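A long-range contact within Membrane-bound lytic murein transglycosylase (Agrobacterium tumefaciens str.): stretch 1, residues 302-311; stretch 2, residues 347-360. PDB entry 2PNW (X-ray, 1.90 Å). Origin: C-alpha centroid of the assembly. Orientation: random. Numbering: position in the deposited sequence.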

# COMPACT_ATOMS: atom_id res chain seq x y z
N ILE A 302 -6.87 -12.95 -7.78
CA ILE A 302 -7.15 -11.80 -8.62
C ILE A 302 -7.01 -12.23 -10.06
O ILE A 302 -5.98 -12.78 -10.45
CB ILE A 302 -6.20 -10.61 -8.30
CG1 ILE A 302 -6.27 -10.22 -6.81
CG2 ILE A 302 -6.46 -9.42 -9.24
CD1 ILE A 302 -7.65 -9.82 -6.35
N HIS A 303 -8.07 -12.01 -10.84
CA HIS A 303 -8.08 -12.37 -12.26
C HIS A 303 -8.27 -11.10 -13.09
O HIS A 303 -9.34 -10.49 -13.06
CB HIS A 303 -9.19 -13.38 -12.56
CG HIS A 303 -9.27 -13.78 -14.01
ND1 HIS A 303 -10.46 -13.82 -14.70
CD2 HIS A 303 -8.30 -14.13 -14.89
CE1 HIS A 303 -10.22 -14.20 -15.95
NE2 HIS A 303 -8.92 -14.38 -16.09
N ALA A 304 -7.21 -10.70 -13.81
CA ALA A 304 -7.23 -9.46 -14.59
C ALA A 304 -6.72 -9.78 -15.98
O ALA A 304 -5.54 -9.57 -16.28
CB ALA A 304 -6.36 -8.36 -13.93
N PRO A 305 -7.60 -10.34 -16.83
CA PRO A 305 -7.15 -10.89 -18.11
C PRO A 305 -6.55 -9.85 -19.08
O PRO A 305 -5.68 -10.20 -19.86
CB PRO A 305 -8.41 -11.56 -18.67
CG PRO A 305 -9.53 -10.83 -18.05
CD PRO A 305 -9.06 -10.49 -16.66
N THR A 306 -6.98 -8.59 -19.00
CA THR A 306 -6.36 -7.53 -19.82
C THR A 306 -4.96 -7.12 -19.34
O THR A 306 -4.24 -6.39 -20.04
CB THR A 306 -7.26 -6.26 -19.95
OG1 THR A 306 -7.43 -5.63 -18.67
CG2 THR A 306 -8.61 -6.59 -20.56
N LEU A 307 -4.58 -7.57 -18.14
CA LEU A 307 -3.27 -7.25 -17.58
C LEU A 307 -2.29 -8.36 -17.91
O LEU A 307 -2.34 -9.45 -17.32
CB LEU A 307 -3.38 -7.06 -16.07
CG LEU A 307 -2.12 -6.77 -15.24
CD1 LEU A 307 -1.43 -5.49 -15.68
CD2 LEU A 307 -2.53 -6.69 -13.76
N THR A 308 -1.38 -8.07 -18.84
CA THR A 308 -0.50 -9.08 -19.41
C THR A 308 0.97 -8.85 -19.16
O THR A 308 1.76 -9.78 -19.24
CB THR A 308 -0.74 -9.23 -20.93
OG1 THR A 308 -0.53 -7.97 -21.57
CG2 THR A 308 -2.17 -9.68 -21.19
N HIS A 309 1.35 -7.61 -18.83
CA HIS A 309 2.77 -7.27 -18.75
C HIS A 309 3.46 -7.66 -17.44
O HIS A 309 4.67 -7.47 -17.30
CB HIS A 309 3.03 -5.80 -19.13
CG HIS A 309 2.62 -4.81 -18.09
ND1 HIS A 309 1.33 -4.35 -17.95
CD2 HIS A 309 3.36 -4.14 -17.16
CE1 HIS A 309 1.28 -3.46 -16.97
NE2 HIS A 309 2.49 -3.31 -16.48
N LEU A 310 2.70 -8.23 -16.50
CA LEU A 310 3.29 -8.82 -15.29
C LEU A 310 3.44 -10.35 -15.41
O LEU A 310 3.89 -11.01 -14.48
CB LEU A 310 2.47 -8.47 -14.03
CG LEU A 310 2.10 -7.00 -13.81
CD1 LEU A 310 1.35 -6.81 -12.50
CD2 LEU A 310 3.36 -6.13 -13.85
N ASP A 311 3.05 -10.90 -16.56
CA ASP A 311 3.11 -12.35 -16.76
C ASP A 311 3.67 -12.68 -18.14
O ASP A 311 3.28 -13.69 -18.74
CB ASP A 311 1.71 -12.97 -16.61
CG ASP A 311 1.22 -13.00 -15.17
OD1 ASP A 311 0.64 -11.99 -14.71
OD2 ASP A 311 1.39 -14.05 -14.51
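Stretch 2 (347-360) ELAGTVRNEADFYI

How does stretch 2 run relative to stretch 1? It enters as the end of a helix that begins earlier in the chain, passes through Thr-351 and Val-352, where Val-352 N still donates to Ala-349 O at 3.1 Å, and then becomes a strand that runs on past Ile-360. That strand lies antiparallel to the short strand 302-304, with an angle of 153° between their directions and a closest approach of 4.6 Å between axes. His-303 and Asp-357 form the hydrogen-bonded pair: His-303 N donates to Asp-357 O at 3.0 Å, and Asp-357 N donates to His-303 O at 2.8 Å. Ile-302 faces Phe-358 as the neighbouring non-hydrogen-bonded pair, their CA atoms 5.0 Å apart.

What fills the space on each face of this small sheet? On the face of Ile-302 and Phe-358, the isoleucine reaches across with chi1 and chi2 both m, laying CD1 over the aromatic ring, 3.5 Å from its centroid and only 7° off the normal. The methyl is thus a knob set on a flat plate. Beside it, Ala-356 presents a small bump: its CB lies 4.1 Å from Ile-302 CG2 and 3.9 Å from Ala-304 CB, and here the CA atoms of Ala-304 and Ala-356 come within 4.3 Å. The face of His-303 and Asp-357 is looser, with His-303 ND1 4.2 Å from Asp-357 OD2, which lies at the edge of the imidazole, while His-303 CB approaches the edge of the Tyr-359 ring, 4.4 Å from CE2.

How is the fit kept where stretch 1 leaves the strand? A type I turn from Ala-304 to Leu-307, closed by Leu-307 N to Ala-304 O at 2.9 Å, carries the chain away from direct pairing. Asn-354 bridges the widening gap, giving a hydrogen bond from ND2 to Thr-306 OG1 at 2.8 Å; its OD1 meanwhile accepts from Arg-353 N at 3.0 Å. Two waters bridge Thr-306 and Glu-355. One is bonded to Thr-306 OG1 at 2.8 Å and accepts from Glu-355 N at 2.9 Å; the other accepts from Thr-306 N at 3.0 Å and donates to Glu-355 O at 2.6 Å. The second links backbone to backbone, the first side chain to backbone.

What does the far end of stretch 1 press against? Here the partner is the helix and the turn after it. Val-352 offers its CG2 methyl as a bump among three side chains, 4.0 Å from Leu-307 CD1, 3.8 Å from His-309 CE1 and 4.3 Å from Leu-310 CD1. The His-309 ring reaches to the helical residue Leu-348, where NE2 donates to Leu-348 O at 2.8 Å with that oxygen near the ring plane. Leu-348 also meets the stretch with its side chain: its CB lies 3.9 Å from Leu-310 CD2, and its CD2 lies 3.7 Å from His-309 CD2, so it sits against both residues.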

# COMPACT_ATOMS: atom_id res chain seq x y z
N GLU A 347 8.53 0.73 -13.35
CA GLU A 347 8.09 0.81 -14.74
C GLU A 347 6.89 -0.11 -14.94
O GLU A 347 5.91 0.28 -15.57
CB GLU A 347 9.24 0.48 -15.70
CG GLU A 347 10.35 1.55 -15.70
CD GLU A 347 9.82 2.95 -15.92
OE1 GLU A 347 9.33 3.24 -17.02
OE2 GLU A 347 9.88 3.78 -14.97
N LEU A 348 6.95 -1.31 -14.37
CA LEU A 348 5.86 -2.28 -14.44
C LEU A 348 4.60 -1.77 -13.78
O LEU A 348 3.50 -1.90 -14.33
CB LEU A 348 6.30 -3.60 -13.80
CG LEU A 348 7.34 -4.43 -14.55
CD1 LEU A 348 7.70 -5.62 -13.70
CD2 LEU A 348 6.81 -4.88 -15.92
N ALA A 349 4.76 -1.18 -12.60
CA ALA A 349 3.62 -0.72 -11.83
C ALA A 349 2.92 0.47 -12.49
O ALA A 349 1.69 0.60 -12.39
CB ALA A 349 4.10 -0.32 -10.40
N GLY A 350 3.70 1.32 -13.15
CA GLY A 350 3.24 2.64 -13.60
C GLY A 350 2.06 2.65 -14.56
O GLY A 350 1.32 3.65 -14.62
N THR A 351 1.88 1.55 -15.28
CA THR A 351 0.82 1.44 -16.28
C THR A 351 -0.34 0.50 -15.88
O THR A 351 -1.30 0.32 -16.64
CB THR A 351 1.39 1.00 -17.65
OG1 THR A 351 2.05 -0.27 -17.52
CG2 THR A 351 2.39 2.05 -18.18
N VAL A 352 -0.28 -0.09 -14.68
CA VAL A 352 -1.35 -1.00 -14.25
C VAL A 352 -2.58 -0.18 -13.93
O VAL A 352 -2.54 0.72 -13.09
CB VAL A 352 -0.95 -1.90 -13.02
CG1 VAL A 352 -2.13 -2.79 -12.59
CG2 VAL A 352 0.27 -2.73 -13.35
N ARG A 353 -3.68 -0.51 -14.59
CA ARG A 353 -4.92 0.22 -14.47
C ARG A 353 -5.94 -0.65 -15.20
O ARG A 353 -6.27 -0.39 -16.37
CB ARG A 353 -4.75 1.63 -15.09
CG ARG A 353 -5.96 2.54 -15.01
CD ARG A 353 -5.65 4.02 -15.36
NE ARG A 353 -4.93 4.24 -16.63
CZ ARG A 353 -5.49 4.27 -17.85
NH1 ARG A 353 -6.80 4.08 -18.02
NH2 ARG A 353 -4.72 4.49 -18.92
N ASN A 354 -6.41 -1.70 -14.54
CA ASN A 354 -7.09 -2.80 -15.25
C ASN A 354 -8.30 -3.32 -14.49
O ASN A 354 -8.29 -3.38 -13.25
CB ASN A 354 -6.16 -3.98 -15.52
CG ASN A 354 -5.04 -3.67 -16.51
OD1 ASN A 354 -4.01 -3.09 -16.15
ND2 ASN A 354 -5.22 -4.09 -17.75
N GLU A 355 -9.32 -3.71 -15.24
CA GLU A 355 -10.47 -4.40 -14.67
C GLU A 355 -10.02 -5.74 -14.12
O GLU A 355 -9.11 -6.37 -14.67
CB GLU A 355 -11.54 -4.65 -15.73
CG GLU A 355 -12.42 -3.47 -16.00
CD GLU A 355 -13.48 -3.80 -17.04
OE1 GLU A 355 -14.38 -4.63 -16.76
OE2 GLU A 355 -13.40 -3.23 -18.15
N ALA A 356 -10.65 -6.17 -13.03
CA ALA A 356 -10.28 -7.43 -12.39
C ALA A 356 -11.45 -8.05 -11.67
O ALA A 356 -12.31 -7.35 -11.17
CB ALA A 356 -9.12 -7.21 -11.39
N ASP A 357 -11.48 -9.38 -11.60
CA ASP A 357 -12.43 -10.09 -10.75
C ASP A 357 -11.69 -10.45 -9.45
O ASP A 357 -10.59 -11.01 -9.51
CB ASP A 357 -12.94 -11.38 -11.43
CG ASP A 357 -13.89 -11.09 -12.62
OD1 ASP A 357 -14.51 -10.00 -12.67
OD2 ASP A 357 -14.03 -11.97 -13.50
N PHE A 358 -12.29 -10.11 -8.31
CA PHE A 358 -11.72 -10.42 -6.98
C PHE A 358 -12.43 -11.63 -6.35
O PHE A 358 -13.65 -11.65 -6.30
CB PHE A 358 -11.92 -9.22 -6.03
CG PHE A 358 -10.88 -8.15 -6.17
CD1 PHE A 358 -10.54 -7.63 -7.41
CD2 PHE A 358 -10.24 -7.65 -5.03
CE1 PHE A 358 -9.57 -6.64 -7.54
CE2 PHE A 358 -9.28 -6.64 -5.14
CZ PHE A 358 -8.93 -6.14 -6.40
N TYR A 359 -11.67 -12.62 -5.88
CA TYR A 359 -12.26 -13.73 -5.12
C TYR A 359 -11.51 -13.80 -3.80
O TYR A 359 -10.28 -13.85 -3.80
CB TYR A 359 -12.11 -15.08 -5.85
CG TYR A 359 -12.61 -15.14 -7.28
CD1 TYR A 359 -13.87 -15.67 -7.58
CD2 TYR A 359 -11.82 -14.68 -8.33
CE1 TYR A 359 -14.33 -15.73 -8.89
CE2 TYR A 359 -12.28 -14.72 -9.66
CZ TYR A 359 -13.54 -15.26 -9.93
OH TYR A 359 -13.98 -15.34 -11.25
N ILE A 360 -12.22 -13.81 -2.68
CA ILE A 360 -11.57 -13.91 -1.37
C ILE A 360 -11.65 -15.36 -0.89
O ILE A 360 -12.66 -16.06 -1.13
CB ILE A 360 -12.17 -12.88 -0.34
CG1 ILE A 360 -11.35 -12.85 0.96
CG2 ILE A 360 -13.65 -13.18 -0.03
CD1 ILE A 360 -11.82 -11.76 1.96
O HOH W 1 -9.03 -3.45 -18.12
O HOH W 2 -8.85 -7.19 -17.10